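Local coordinates for Serine/threonine-protein kinase pelle (Drosophila melanogaster, PDB 1D2Z) that relays the Toll receptor signal that sets embryonic dorsoventral polarity, as a serine/threonine kinase whose death domain, the part modelled here, binds the death domain of Tube, at residues D8-I13 and D98-D103; A22-H27 and E64-W69; D32-L37 and S53-G58; Q36-V41 and D46-I51; H75-L80 and R94-Y99. All coordinates share one frame; numbering follows the deposited sequence.

Overall arrangement
Contacts 2, 4 and 5 are buried and purely apolar across their segments, whereas contact 3 lies at the surface and contact 1 is partly buried. Contacts 3 and 4 hold the same pair, helix 34-40 and helix 45-56, with centres about 8 Å apart: a charged, water-linked end beside an alanine-based apolar one. Contact 2 joins helix 18-31 to helix 61-73 near the centre of the six-helix bundle. Contacts 1 and 5 share Asp98 and Tyr99 and lie together, about 6 Å between centres, on the far side of the chain's centre from contacts 3 and 4. There, contact 1 adds the N-terminal segment through water and a methionine-tyrosine contact.

Contact 1 of 5, residues D8-I13 and D98-D103; sequences DNTMAI and DYVSED
Thr10 and Met11 meet the chain beyond helix 90-95 by packing and through one water. The methyl CG2 of Thr10 lies 3.4 Å from Tyr99 O and reaches on to the backbone of Val100. Beside it, a water takes the N-H of Met11 (2.9 Å from N) and donates to Tyr99 O at 2.6 Å, so this carbonyl is tied to the N-terminal segment without a direct hydrogen bond. Met11 adds a Met-aromatic contact: its chain bends at chi3 (72°) and sets CE 3.8 Å from CD1 of Tyr99, while SD stands 5.3 Å from the ring centroid on an oblique line.

The second shell fixes Thr10. Its OG1 sits between the backbone N and the carbonyl carbon (chi1 61°), from where it bonds OD1 of Asp8 at 2.7 Å on the syn side of the carboxylate. The backbone N of Thr10 also bonds this OD1, at 3.3 Å, closing an Asx turn. Asp8 OD2 bonds Thr76 OG1, and Thr10 OG1 bonds Gln78 N, which ties the turn to the start of helix 77-86. Backbone hydrogen bonds between Met11 and Val77 and between Ile13 and His75 continue this attachment.

With both carboxylate oxygens of Asp8 engaged, the turn is held by polar bonds within itself and to Thr76 and Gln78, whereas the join to residues 98-103 rests on methyl and sulfur packing and a single water bridge.

Contact 2 of 5, residues A22-H27 and E64-W69; sequences AQLCAH and EFLNIW
Leu66 carries its CG beside the backbone N (chi1 -68°) and then runs on extended, which pushes CD1 out toward helix 18-31. Cys25 has a similar first torsion, -66°, and its SG comes to 3.7 Å from Leu66 CD1. This one methyl also faces Leu24, whose CD2 lies 4.4 Å away in a looser contact, so Leu66 CD1 meets two successive residues of the opposite helix. The interaction is apolar throughout, with no hydrogen bond between the segments, and all three side chains are buried. The backbones stay well separated, 8.8 Å between the CA atoms of Cys25 and Leu66.

Within residues 64-69, Phe65 CZ rests over a face of the Trp69 indole, offset toward its rim. In the death-domain bundle, Leu24 also packs on Leu80 and Phe84 of helix 77-86 and on Ala92 of helix 90-95, while Ile68 faces helix 45-56 and Asn67 O bonds Asn29 of the Tube chain.

Contact 3 of 5, residues D32-L37 and S53-G58; sequences DVWQQL and SQKQRG
In the six-helix death-domain bundle, this surface contact joins the start of helix 34-40 to the end of helix 45-56, where a Schellman motif with Gly58 as its C-prime residue terminates the helix. Lys55 makes the crossing. Its chain is extended, with CG anti to the backbone N (chi1 -177°), and it runs across Trp34 at about a right angle. CD lies 3.8 Å from NE1 of the indole, approaching the ring obliquely, so the aliphatic part of the lysine packs against the tryptophan before its ammonium group goes on to polar partners.

Asp32, which follows helix 18-31 with positive phi, offers OD1 to Lys55 NZ in a long salt bridge of 3.7 Å. At that length it is a charge attraction, with no hydrogen bond between the two groups. Further in, Trp34 leans on Val48, Ile51 and Ser52 of helix 45-56 and on Ala61 of helix 61-73, packing that is consistent with the placing of NE1 beside the lysine. Gln35 CB covers one indole face over its centre.

A water completes the arrangement: Lys55 NZ donates to it at 2.7 Å, and Trp34 NE1 makes a weak bond to the same oxygen at 3.3 Å.

Contact 4 of 5, residues Q36-V41 and D46-I51; sequences QLATAV and DQVEQI
Ala38 packs between Val48 and Ile51 where helix 34-40 and helix 45-56 lie side by side in the six-helix death-domain bundle. The apolar contacts are few: all those between the two segments involve the single methyl CB of Ala38, which points toward helix 45-56. Consistent with so small a side chain, the backbones come close, 6.6 Å from the CA of Ala38 to that of Val48. Since Val48 and Ile51 are three residues apart, they present their side chains from neighbouring turns of the same helix. Leu43, in the loop between the two helices, packs on both Ala38 and Ile51.

Polar interactions do not cross between the segments; they hold each helix and link it elsewhere. Ala40 N bonds Gln36 O and Ile51 N bonds Gln47 O, ordinary helical bonds. The amide of Gln47 is engaged at both ends, OE1 with Tyr44 N and NE2 with Tyr73 OH, which ties helix 45-56 to the residue just before it and to helix 61-73. Gln50 NE2 bonds Glu64 OE2 of helix 61-73 and makes a weak bond to Asn29 of the Tube chain, so this helix has one side on helix 34-40 and another near the partner domain.

At the centre of the contact, Ala38 CB lies 4.3 Å from Ile51 CD1 and 4.4 Å from Val48 CG2.

Contact 5 of 5, residues H75-L80 and R94-Y99; sequences HTVQTL and RLIKDY
Ile96 reaches toward helix 77-86 from just beyond the end of helix 90-95. Its CG1 leaves CB on the side flanked by both N and C of its own backbone (chi1 56°), and the chain then extends (chi2 167°) to carry the tip, CD1, up to that helix. CD1 comes to 4.0 Å from Val77 CG1, lies 4.1 Å from Val77 O, and touches Leu80 CD2 at 4.2 Å, so it meets residues one helical turn apart.

Val77 and Leu80 lie on the first turn of helix 77-86, which Thr76 N-caps: its OG1 accepts from Thr79 N at 3.2 Å. In the six-helix death-domain bundle this is where helix 77-86 meets the chain leaving helix 90-95, and Ile96 also rests on Leu24, Phe81 and Phe84. Val77 CG1, turned directly opposite the backbone N (chi1 180°), has a second neighbour in Tyr99, whose CB lies 4.0 Å away. On the outer side of residues 94-99, Lys97 NZ forms a salt bridge with Asp98 OD1 at 2.9 Å.

Contact 1 of 5, residues D8-I13 and D98-D103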
# COMPACT_ATOMS: atom_id res chain seq x y z
N ASP A 8 -0.05 11.75 16.07
CA ASP A 8 0.93 11.12 15.18
C ASP A 8 1.31 12.03 14.01
O ASP A 8 0.67 12.02 12.96
CB ASP A 8 0.42 9.77 14.66
CG ASP A 8 1.53 8.91 14.02
OD1 ASP A 8 2.62 9.44 13.70
OD2 ASP A 8 1.31 7.70 13.85
N ASN A 9 2.36 12.81 14.22
CA ASN A 9 2.86 13.72 13.19
C ASN A 9 4.21 13.26 12.65
O ASN A 9 4.97 14.05 12.09
CB ASN A 9 2.98 15.15 13.73
CG ASN A 9 1.63 15.83 13.87
OD1 ASN A 9 0.58 15.26 13.54
ND2 ASN A 9 1.65 17.06 14.37
N THR A 10 4.51 11.97 12.82
CA THR A 10 5.79 11.44 12.35
C THR A 10 5.72 11.13 10.86
O THR A 10 4.64 10.95 10.30
CB THR A 10 6.19 10.16 13.11
OG1 THR A 10 5.21 9.14 12.92
CG2 THR A 10 6.34 10.45 14.59
N MET A 11 6.89 11.08 10.22
CA MET A 11 6.96 10.80 8.80
C MET A 11 6.66 9.34 8.50
O MET A 11 6.66 8.49 9.39
CB MET A 11 8.34 11.16 8.25
CG MET A 11 9.49 10.36 8.85
SD MET A 11 11.05 10.66 7.99
CE MET A 11 11.44 12.33 8.55
N ALA A 12 6.39 9.07 7.23
CA ALA A 12 6.11 7.71 6.78
C ALA A 12 7.43 6.95 6.82
O ALA A 12 8.49 7.52 6.54
CB ALA A 12 5.55 7.74 5.37
N ILE A 13 7.36 5.67 7.18
CA ILE A 13 8.53 4.80 7.24
C ILE A 13 9.32 4.85 5.93
O ILE A 13 10.56 4.84 5.94
CB ILE A 13 8.11 3.33 7.53
CG1 ILE A 13 7.59 3.22 8.97
CG2 ILE A 13 9.25 2.36 7.23
CD1 ILE A 13 6.90 1.90 9.30
N ASP A 98 14.95 10.01 17.32
CA ASP A 98 15.03 11.35 16.75
C ASP A 98 13.95 11.69 15.71
O ASP A 98 13.80 12.85 15.32
CB ASP A 98 16.43 11.59 16.17
CG ASP A 98 17.54 11.30 17.19
OD1 ASP A 98 17.37 11.65 18.38
OD2 ASP A 98 18.57 10.72 16.80
N TYR A 99 13.20 10.67 15.29
CA TYR A 99 12.14 10.85 14.29
C TYR A 99 10.76 10.63 14.91
O TYR A 99 9.76 10.46 14.21
CB TYR A 99 12.36 9.90 13.13
CG TYR A 99 13.64 10.18 12.39
CD1 TYR A 99 13.68 11.12 11.36
CD2 TYR A 99 14.82 9.53 12.75
CE1 TYR A 99 14.87 11.41 10.71
CE2 TYR A 99 16.02 9.82 12.11
CZ TYR A 99 16.04 10.77 11.09
OH TYR A 99 17.22 11.07 10.45
N VAL A 100 10.74 10.63 16.24
CA VAL A 100 9.53 10.43 17.02
C VAL A 100 9.53 11.53 18.09
O VAL A 100 10.58 12.11 18.39
CB VAL A 100 9.56 9.03 17.70
CG1 VAL A 100 8.48 8.91 18.72
CG2 VAL A 100 9.42 7.93 16.65
N SER A 101 8.35 11.85 18.62
CA SER A 101 8.21 12.88 19.64
C SER A 101 8.99 12.54 20.90
O SER A 101 9.00 11.39 21.35
CB SER A 101 6.73 13.09 20.00
OG SER A 101 6.61 13.97 21.10
N GLU A 102 9.64 13.56 21.47
CA GLU A 102 10.44 13.41 22.69
C GLU A 102 9.63 12.85 23.86
O GLU A 102 10.19 12.19 24.73
CB GLU A 102 11.04 14.76 23.09
CG GLU A 102 11.99 15.36 22.07
CD GLU A 102 12.59 16.69 22.52
OE1 GLU A 102 12.07 17.30 23.48
OE2 GLU A 102 13.58 17.12 21.89
N ASP A 103 8.33 13.13 23.86
CA ASP A 103 7.43 12.66 24.92
C ASP A 103 7.32 11.14 24.97
O ASP A 103 6.79 10.59 25.93
CB ASP A 103 6.04 13.27 24.73
CG ASP A 103 6.05 14.79 24.70
OD1 ASP A 103 6.87 15.40 25.43
OD2 ASP A 103 5.24 15.37 23.96
O HOH W 1 9.13 11.66 12.04

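Contact 2 of 5, residues A22-H27 and E64-W69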
# COMPACT_ATOMS: atom_id res chain seq x y z
N ALA A 22 19.66 2.40 7.44
CA ALA A 22 20.75 1.42 7.35
C ALA A 22 21.20 0.95 8.75
O ALA A 22 21.51 -0.22 8.94
CB ALA A 22 21.94 1.99 6.57
N GLN A 23 21.23 1.87 9.71
CA GLN A 23 21.61 1.52 11.09
C GLN A 23 20.56 0.57 11.65
O GLN A 23 20.87 -0.49 12.20
CB GLN A 23 21.63 2.75 11.99
CG GLN A 23 22.90 3.56 11.97
CD GLN A 23 22.86 4.69 13.00
OE1 GLN A 23 21.89 5.45 13.05
NE2 GLN A 23 23.89 4.78 13.83
N LEU A 24 19.30 0.97 11.52
CA LEU A 24 18.18 0.19 12.03
C LEU A 24 18.15 -1.22 11.45
O LEU A 24 18.10 -2.20 12.20
CB LEU A 24 16.86 0.91 11.75
CG LEU A 24 15.58 0.26 12.28
CD1 LEU A 24 15.63 0.11 13.81
CD2 LEU A 24 14.39 1.10 11.85
N CYS A 25 18.21 -1.32 10.12
CA CYS A 25 18.16 -2.62 9.47
C CYS A 25 19.36 -3.50 9.81
O CYS A 25 19.19 -4.70 10.04
CB CYS A 25 17.96 -2.48 7.96
SG CYS A 25 16.34 -1.78 7.57
N ALA A 26 20.55 -2.91 9.87
CA ALA A 26 21.74 -3.67 10.23
C ALA A 26 21.56 -4.26 11.64
O ALA A 26 21.87 -5.42 11.89
CB ALA A 26 23.00 -2.78 10.18
N HIS A 27 20.99 -3.46 12.54
CA HIS A 27 20.74 -3.88 13.92
C HIS A 27 19.70 -5.00 14.00
O HIS A 27 19.93 -6.02 14.64
CB HIS A 27 20.29 -2.67 14.75
CG HIS A 27 19.76 -3.04 16.10
ND1 HIS A 27 20.53 -3.64 17.07
CD2 HIS A 27 18.52 -2.89 16.63
CE1 HIS A 27 19.79 -3.85 18.15
NE2 HIS A 27 18.57 -3.40 17.91
N GLU A 64 13.53 -5.40 3.88
CA GLU A 64 12.44 -5.92 3.07
C GLU A 64 11.14 -5.84 3.86
O GLU A 64 10.08 -5.54 3.31
CB GLU A 64 12.73 -7.36 2.63
CG GLU A 64 11.76 -7.88 1.56
CD GLU A 64 11.74 -7.01 0.31
OE1 GLU A 64 12.79 -6.44 -0.06
OE2 GLU A 64 10.66 -6.88 -0.30
N PHE A 65 11.22 -6.13 5.16
CA PHE A 65 10.04 -6.03 6.02
C PHE A 65 9.54 -4.58 5.99
O PHE A 65 8.34 -4.33 5.86
CB PHE A 65 10.36 -6.45 7.46
CG PHE A 65 9.27 -6.11 8.45
CD1 PHE A 65 8.14 -6.92 8.56
CD2 PHE A 65 9.34 -4.96 9.22
CE1 PHE A 65 7.09 -6.58 9.42
CE2 PHE A 65 8.31 -4.61 10.09
CZ PHE A 65 7.18 -5.42 10.19
N LEU A 66 10.46 -3.61 6.10
CA LEU A 66 10.06 -2.20 6.06
C LEU A 66 9.48 -1.85 4.70
O LEU A 66 8.55 -1.05 4.62
CB LEU A 66 11.24 -1.28 6.37
CG LEU A 66 11.82 -1.30 7.79
CD1 LEU A 66 12.95 -0.28 7.90
CD2 LEU A 66 10.72 -0.99 8.80
N ASN A 67 10.04 -2.42 3.63
CA ASN A 67 9.56 -2.17 2.27
C ASN A 67 8.10 -2.61 2.14
O ASN A 67 7.28 -1.90 1.57
CB ASN A 67 10.41 -2.92 1.24
CG ASN A 67 11.74 -2.21 0.93
OD1 ASN A 67 11.91 -1.03 1.20
ND2 ASN A 67 12.68 -2.96 0.36
N ILE A 68 7.78 -3.77 2.71
CA ILE A 68 6.42 -4.31 2.65
C ILE A 68 5.46 -3.60 3.61
O ILE A 68 4.46 -3.01 3.18
CB ILE A 68 6.41 -5.84 2.93
CG1 ILE A 68 7.19 -6.58 1.84
CG2 ILE A 68 4.98 -6.37 3.00
CD1 ILE A 68 7.52 -8.03 2.16
N TRP A 69 5.76 -3.66 4.90
CA TRP A 69 4.91 -3.07 5.92
C TRP A 69 4.82 -1.54 5.82
O TRP A 69 3.73 -0.97 5.92
CB TRP A 69 5.40 -3.51 7.30
CG TRP A 69 4.43 -3.26 8.41
CD1 TRP A 69 3.15 -3.73 8.52
CD2 TRP A 69 4.67 -2.47 9.58
NE1 TRP A 69 2.58 -3.28 9.69
CE2 TRP A 69 3.49 -2.51 10.36
CE3 TRP A 69 5.77 -1.74 10.06
CZ2 TRP A 69 3.38 -1.85 11.59
CZ3 TRP A 69 5.66 -1.08 11.27
CH2 TRP A 69 4.47 -1.14 12.02

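Contact 3 of 5, residues D32-L37 and S53-G58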
# COMPACT_ATOMS: atom_id res chain seq x y z
N ASP A 32 18.26 -10.80 14.09
CA ASP A 32 17.48 -11.79 13.34
C ASP A 32 16.04 -11.86 13.86
O ASP A 32 15.56 -12.93 14.25
CB ASP A 32 18.17 -13.16 13.40
CG ASP A 32 17.68 -14.12 12.31
OD1 ASP A 32 17.13 -13.65 11.29
OD2 ASP A 32 17.86 -15.35 12.49
N VAL A 33 15.36 -10.72 13.86
CA VAL A 33 13.98 -10.64 14.33
C VAL A 33 12.95 -10.38 13.22
O VAL A 33 11.80 -10.06 13.52
CB VAL A 33 13.79 -9.52 15.39
CG1 VAL A 33 14.43 -9.93 16.71
CG2 VAL A 33 14.39 -8.20 14.89
N TRP A 34 13.34 -10.52 11.95
CA TRP A 34 12.39 -10.26 10.87
C TRP A 34 11.13 -11.12 10.95
O TRP A 34 10.02 -10.61 10.76
CB TRP A 34 13.05 -10.38 9.49
CG TRP A 34 13.37 -11.78 9.05
CD1 TRP A 34 14.56 -12.43 9.19
CD2 TRP A 34 12.49 -12.69 8.38
NE1 TRP A 34 14.47 -13.69 8.65
CE2 TRP A 34 13.21 -13.88 8.15
CE3 TRP A 34 11.15 -12.62 7.96
CZ2 TRP A 34 12.64 -15.00 7.52
CZ3 TRP A 34 10.58 -13.73 7.33
CH2 TRP A 34 11.33 -14.90 7.11
N GLN A 35 11.29 -12.40 11.27
CA GLN A 35 10.15 -13.32 11.38
C GLN A 35 9.24 -12.89 12.53
O GLN A 35 8.01 -12.96 12.41
CB GLN A 35 10.64 -14.77 11.56
CG GLN A 35 9.55 -15.82 11.72
CD GLN A 35 8.61 -15.94 10.52
OE1 GLN A 35 8.80 -16.80 9.65
NE2 GLN A 35 7.58 -15.10 10.48
N GLN A 36 9.84 -12.41 13.60
CA GLN A 36 9.09 -11.94 14.75
C GLN A 36 8.30 -10.68 14.36
O GLN A 36 7.14 -10.52 14.73
CB GLN A 36 10.04 -11.65 15.92
CG GLN A 36 9.37 -11.54 17.26
CD GLN A 36 10.38 -11.45 18.40
OE1 GLN A 36 11.44 -12.07 18.36
NE2 GLN A 36 10.04 -10.67 19.43
N LEU A 37 8.94 -9.80 13.59
CA LEU A 37 8.30 -8.57 13.13
C LEU A 37 7.11 -8.92 12.22
O LEU A 37 6.01 -8.42 12.41
CB LEU A 37 9.29 -7.68 12.37
CG LEU A 37 10.44 -7.03 13.15
CD1 LEU A 37 11.46 -6.43 12.18
CD2 LEU A 37 9.90 -5.97 14.09
N SER A 53 12.92 -14.85 1.02
CA SER A 53 13.54 -14.94 -0.30
C SER A 53 14.65 -13.91 -0.47
O SER A 53 15.75 -14.25 -0.91
CB SER A 53 12.48 -14.75 -1.39
OG SER A 53 13.08 -14.69 -2.67
N GLN A 54 14.36 -12.65 -0.14
CA GLN A 54 15.35 -11.58 -0.26
C GLN A 54 16.56 -11.86 0.61
O GLN A 54 17.69 -11.62 0.19
CB GLN A 54 14.74 -10.23 0.11
CG GLN A 54 13.74 -9.70 -0.90
CD GLN A 54 14.39 -9.39 -2.24
OE1 GLN A 54 14.09 -10.03 -3.24
NE2 GLN A 54 15.29 -8.42 -2.25
N LYS A 55 16.32 -12.40 1.80
CA LYS A 55 17.40 -12.72 2.73
C LYS A 55 18.33 -13.78 2.16
O LYS A 55 19.55 -13.65 2.25
CB LYS A 55 16.84 -13.19 4.08
CG LYS A 55 17.93 -13.45 5.11
CD LYS A 55 17.42 -14.24 6.30
CE LYS A 55 18.58 -14.54 7.25
NZ LYS A 55 18.19 -15.50 8.32
N GLN A 56 17.75 -14.83 1.57
CA GLN A 56 18.55 -15.91 0.98
C GLN A 56 19.44 -15.37 -0.14
O GLN A 56 20.51 -15.91 -0.41
CB GLN A 56 17.64 -17.02 0.45
CG GLN A 56 16.82 -17.73 1.53
CD GLN A 56 15.79 -18.69 0.95
OE1 GLN A 56 16.13 -19.57 0.15
NE2 GLN A 56 14.54 -18.52 1.35
N ARG A 57 18.99 -14.29 -0.79
CA ARG A 57 19.74 -13.65 -1.86
C ARG A 57 20.76 -12.63 -1.33
O ARG A 57 21.24 -11.78 -2.07
CB ARG A 57 18.78 -12.98 -2.86
CG ARG A 57 18.13 -13.95 -3.84
CD ARG A 57 17.21 -13.25 -4.84
NE ARG A 57 15.87 -13.06 -4.31
CZ ARG A 57 14.82 -12.65 -5.02
NH1 ARG A 57 14.96 -12.37 -6.31
NH2 ARG A 57 13.63 -12.55 -4.45
N GLY A 58 21.07 -12.73 -0.04
CA GLY A 58 22.04 -11.84 0.59
C GLY A 58 21.59 -10.43 0.94
O GLY A 58 22.41 -9.61 1.34
O HOH W 2 15.89 -16.62 9.31

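Contact 4 of 5, residues Q36-V41 and D46-I51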
# COMPACT_ATOMS: atom_id res chain seq x y z
N GLN A 36 9.84 -12.41 13.60
CA GLN A 36 9.09 -11.94 14.75
C GLN A 36 8.30 -10.68 14.36
O GLN A 36 7.14 -10.52 14.73
CB GLN A 36 10.04 -11.65 15.92
CG GLN A 36 9.37 -11.54 17.26
CD GLN A 36 10.38 -11.45 18.40
OE1 GLN A 36 11.44 -12.07 18.36
NE2 GLN A 36 10.04 -10.67 19.43
N LEU A 37 8.94 -9.80 13.59
CA LEU A 37 8.30 -8.57 13.13
C LEU A 37 7.11 -8.92 12.22
O LEU A 37 6.01 -8.42 12.41
CB LEU A 37 9.29 -7.68 12.37
CG LEU A 37 10.44 -7.03 13.15
CD1 LEU A 37 11.46 -6.43 12.18
CD2 LEU A 37 9.90 -5.97 14.09
N ALA A 38 7.36 -9.79 11.25
CA ALA A 38 6.34 -10.21 10.29
C ALA A 38 5.16 -10.88 10.97
O ALA A 38 4.01 -10.61 10.63
CB ALA A 38 6.95 -11.15 9.26
N THR A 39 5.44 -11.73 11.95
CA THR A 39 4.38 -12.42 12.68
C THR A 39 3.55 -11.45 13.52
O THR A 39 2.32 -11.52 13.53
CB THR A 39 4.94 -13.55 13.58
OG1 THR A 39 5.61 -14.51 12.76
CG2 THR A 39 3.80 -14.25 14.34
N ALA A 40 4.24 -10.51 14.17
CA ALA A 40 3.59 -9.52 15.02
C ALA A 40 2.57 -8.64 14.30
O ALA A 40 1.58 -8.21 14.90
CB ALA A 40 4.63 -8.65 15.73
N VAL A 41 2.84 -8.31 13.04
CA VAL A 41 1.92 -7.47 12.26
C VAL A 41 1.04 -8.34 11.35
O VAL A 41 0.26 -7.83 10.55
CB VAL A 41 2.66 -6.41 11.42
CG1 VAL A 41 3.52 -5.54 12.33
CG2 VAL A 41 3.51 -7.07 10.35
N ASP A 46 2.75 -14.83 1.33
CA ASP A 46 3.51 -14.35 0.19
C ASP A 46 4.49 -13.24 0.61
O ASP A 46 5.59 -13.14 0.06
CB ASP A 46 2.58 -13.84 -0.90
CG ASP A 46 3.13 -14.10 -2.29
OD1 ASP A 46 3.88 -13.24 -2.81
OD2 ASP A 46 2.82 -15.18 -2.85
N GLN A 47 4.08 -12.41 1.57
CA GLN A 47 4.91 -11.32 2.08
C GLN A 47 6.08 -11.89 2.89
O GLN A 47 7.23 -11.49 2.70
CB GLN A 47 4.06 -10.36 2.92
CG GLN A 47 2.90 -9.78 2.12
CD GLN A 47 1.98 -8.88 2.91
OE1 GLN A 47 1.42 -9.29 3.94
NE2 GLN A 47 1.77 -7.67 2.41
N VAL A 48 5.77 -12.86 3.75
CA VAL A 48 6.76 -13.54 4.57
C VAL A 48 7.80 -14.21 3.67
O VAL A 48 9.01 -14.09 3.90
CB VAL A 48 6.09 -14.62 5.48
CG1 VAL A 48 7.14 -15.42 6.24
CG2 VAL A 48 5.13 -13.96 6.46
N GLU A 49 7.33 -14.89 2.63
CA GLU A 49 8.21 -15.57 1.69
C GLU A 49 9.08 -14.59 0.91
O GLU A 49 10.24 -14.87 0.62
CB GLU A 49 7.40 -16.45 0.72
CG GLU A 49 8.26 -17.28 -0.24
CD GLU A 49 9.32 -18.11 0.46
OE1 GLU A 49 9.03 -18.69 1.53
OE2 GLU A 49 10.46 -18.17 -0.06
N GLN A 50 8.51 -13.43 0.58
CA GLN A 50 9.25 -12.40 -0.14
C GLN A 50 10.43 -11.93 0.71
O GLN A 50 11.53 -11.73 0.20
CB GLN A 50 8.32 -11.23 -0.48
CG GLN A 50 8.98 -10.05 -1.21
CD GLN A 50 7.99 -8.93 -1.52
OE1 GLN A 50 6.82 -9.19 -1.81
NE2 GLN A 50 8.46 -7.69 -1.48
N ILE A 51 10.22 -11.81 2.02
CA ILE A 51 11.29 -11.40 2.93
C ILE A 51 12.34 -12.51 3.03
O ILE A 51 13.53 -12.25 2.86
CB ILE A 51 10.77 -11.10 4.36
CG1 ILE A 51 9.71 -9.99 4.33
CG2 ILE A 51 11.93 -10.70 5.26
CD1 ILE A 51 8.94 -9.83 5.63

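Contact 5 of 5, residues H75-L80 and R94-Y99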
# COMPACT_ATOMS: atom_id res chain seq x y z
N HIS A 75 2.73 3.00 6.80
CA HIS A 75 2.88 3.20 8.24
C HIS A 75 3.93 4.25 8.57
O HIS A 75 4.86 4.48 7.79
CB HIS A 75 3.19 1.87 8.95
CG HIS A 75 2.01 0.97 9.07
ND1 HIS A 75 0.82 1.38 9.63
CD2 HIS A 75 1.83 -0.32 8.70
CE1 HIS A 75 -0.04 0.38 9.61
NE2 HIS A 75 0.54 -0.67 9.04
N THR A 76 3.74 4.91 9.71
CA THR A 76 4.62 5.98 10.19
C THR A 76 5.72 5.47 11.12
O THR A 76 5.65 4.34 11.63
CB THR A 76 3.82 7.04 10.98
OG1 THR A 76 3.34 6.46 12.20
CG2 THR A 76 2.65 7.57 10.16
N VAL A 77 6.71 6.32 11.35
CA VAL A 77 7.82 5.97 12.23
C VAL A 77 7.29 5.74 13.64
O VAL A 77 7.79 4.88 14.36
CB VAL A 77 8.92 7.06 12.23
CG1 VAL A 77 10.05 6.66 13.16
CG2 VAL A 77 9.48 7.25 10.83
N GLN A 78 6.26 6.49 14.03
CA GLN A 78 5.70 6.32 15.37
C GLN A 78 5.10 4.91 15.51
O GLN A 78 5.30 4.25 16.54
CB GLN A 78 4.63 7.38 15.67
CG GLN A 78 4.09 7.28 17.09
CD GLN A 78 3.06 8.34 17.41
OE1 GLN A 78 1.91 8.02 17.74
NE2 GLN A 78 3.46 9.60 17.34
N THR A 79 4.41 4.44 14.48
CA THR A 79 3.82 3.11 14.51
C THR A 79 4.93 2.06 14.57
O THR A 79 4.79 1.05 15.27
CB THR A 79 2.88 2.89 13.31
OG1 THR A 79 1.83 3.87 13.36
CG2 THR A 79 2.24 1.50 13.35
N LEU A 80 6.04 2.33 13.90
CA LEU A 80 7.20 1.43 13.91
C LEU A 80 7.78 1.41 15.34
O LEU A 80 8.16 0.36 15.85
CB LEU A 80 8.26 1.92 12.92
CG LEU A 80 9.55 1.10 12.83
CD1 LEU A 80 9.24 -0.33 12.34
CD2 LEU A 80 10.52 1.80 11.89
N ARG A 94 15.58 3.23 20.28
CA ARG A 94 16.55 4.30 20.47
C ARG A 94 17.10 4.81 19.14
O ARG A 94 17.27 6.02 18.97
CB ARG A 94 17.69 3.85 21.38
CG ARG A 94 18.39 5.00 22.08
CD ARG A 94 19.50 4.51 23.01
NE ARG A 94 20.51 3.80 22.25
CZ ARG A 94 21.52 4.38 21.62
NH1 ARG A 94 21.70 5.70 21.67
NH2 ARG A 94 22.28 3.65 20.82
N LEU A 95 17.33 3.90 18.20
CA LEU A 95 17.86 4.28 16.89
C LEU A 95 16.95 5.22 16.11
O LEU A 95 17.43 5.99 15.27
CB LEU A 95 18.19 3.03 16.06
CG LEU A 95 19.47 2.30 16.49
CD1 LEU A 95 19.64 1.02 15.68
CD2 LEU A 95 20.68 3.21 16.33
N ILE A 96 15.65 5.16 16.38
CA ILE A 96 14.70 6.03 15.69
C ILE A 96 14.06 7.08 16.60
O ILE A 96 13.10 7.74 16.21
CB ILE A 96 13.56 5.23 15.00
CG1 ILE A 96 12.84 4.33 16.01
CG2 ILE A 96 14.12 4.42 13.83
CD1 ILE A 96 11.52 3.76 15.48
N LYS A 97 14.63 7.28 17.79
CA LYS A 97 14.08 8.25 18.74
C LYS A 97 14.02 9.67 18.20
O LYS A 97 13.12 10.43 18.54
CB LYS A 97 14.88 8.25 20.05
CG LYS A 97 16.27 8.86 19.95
CD LYS A 97 17.06 8.69 21.25
CE LYS A 97 18.51 9.11 21.08
NZ LYS A 97 18.64 10.56 20.72
N ASP A 98 14.95 10.01 17.32
CA ASP A 98 15.03 11.35 16.75
C ASP A 98 13.95 11.69 15.71
O ASP A 98 13.80 12.85 15.32
CB ASP A 98 16.43 11.59 16.17
CG ASP A 98 17.54 11.30 17.19
OD1 ASP A 98 17.37 11.65 18.38
OD2 ASP A 98 18.57 10.72 16.80
N TYR A 99 13.20 10.67 15.29
CA TYR A 99 12.14 10.85 14.29
C TYR A 99 10.76 10.63 14.91
O TYR A 99 9.76 10.46 14.21
CB TYR A 99 12.36 9.90 13.13
CG TYR A 99 13.64 10.18 12.39
CD1 TYR A 99 13.68 11.12 11.36
CD2 TYR A 99 14.82 9.53 12.75
CE1 TYR A 99 14.87 11.41 10.71
CE2 TYR A 99 16.02 9.82 12.11
CZ TYR A 99 16.04 10.77 11.09
OH TYR A 99 17.22 11.07 10.45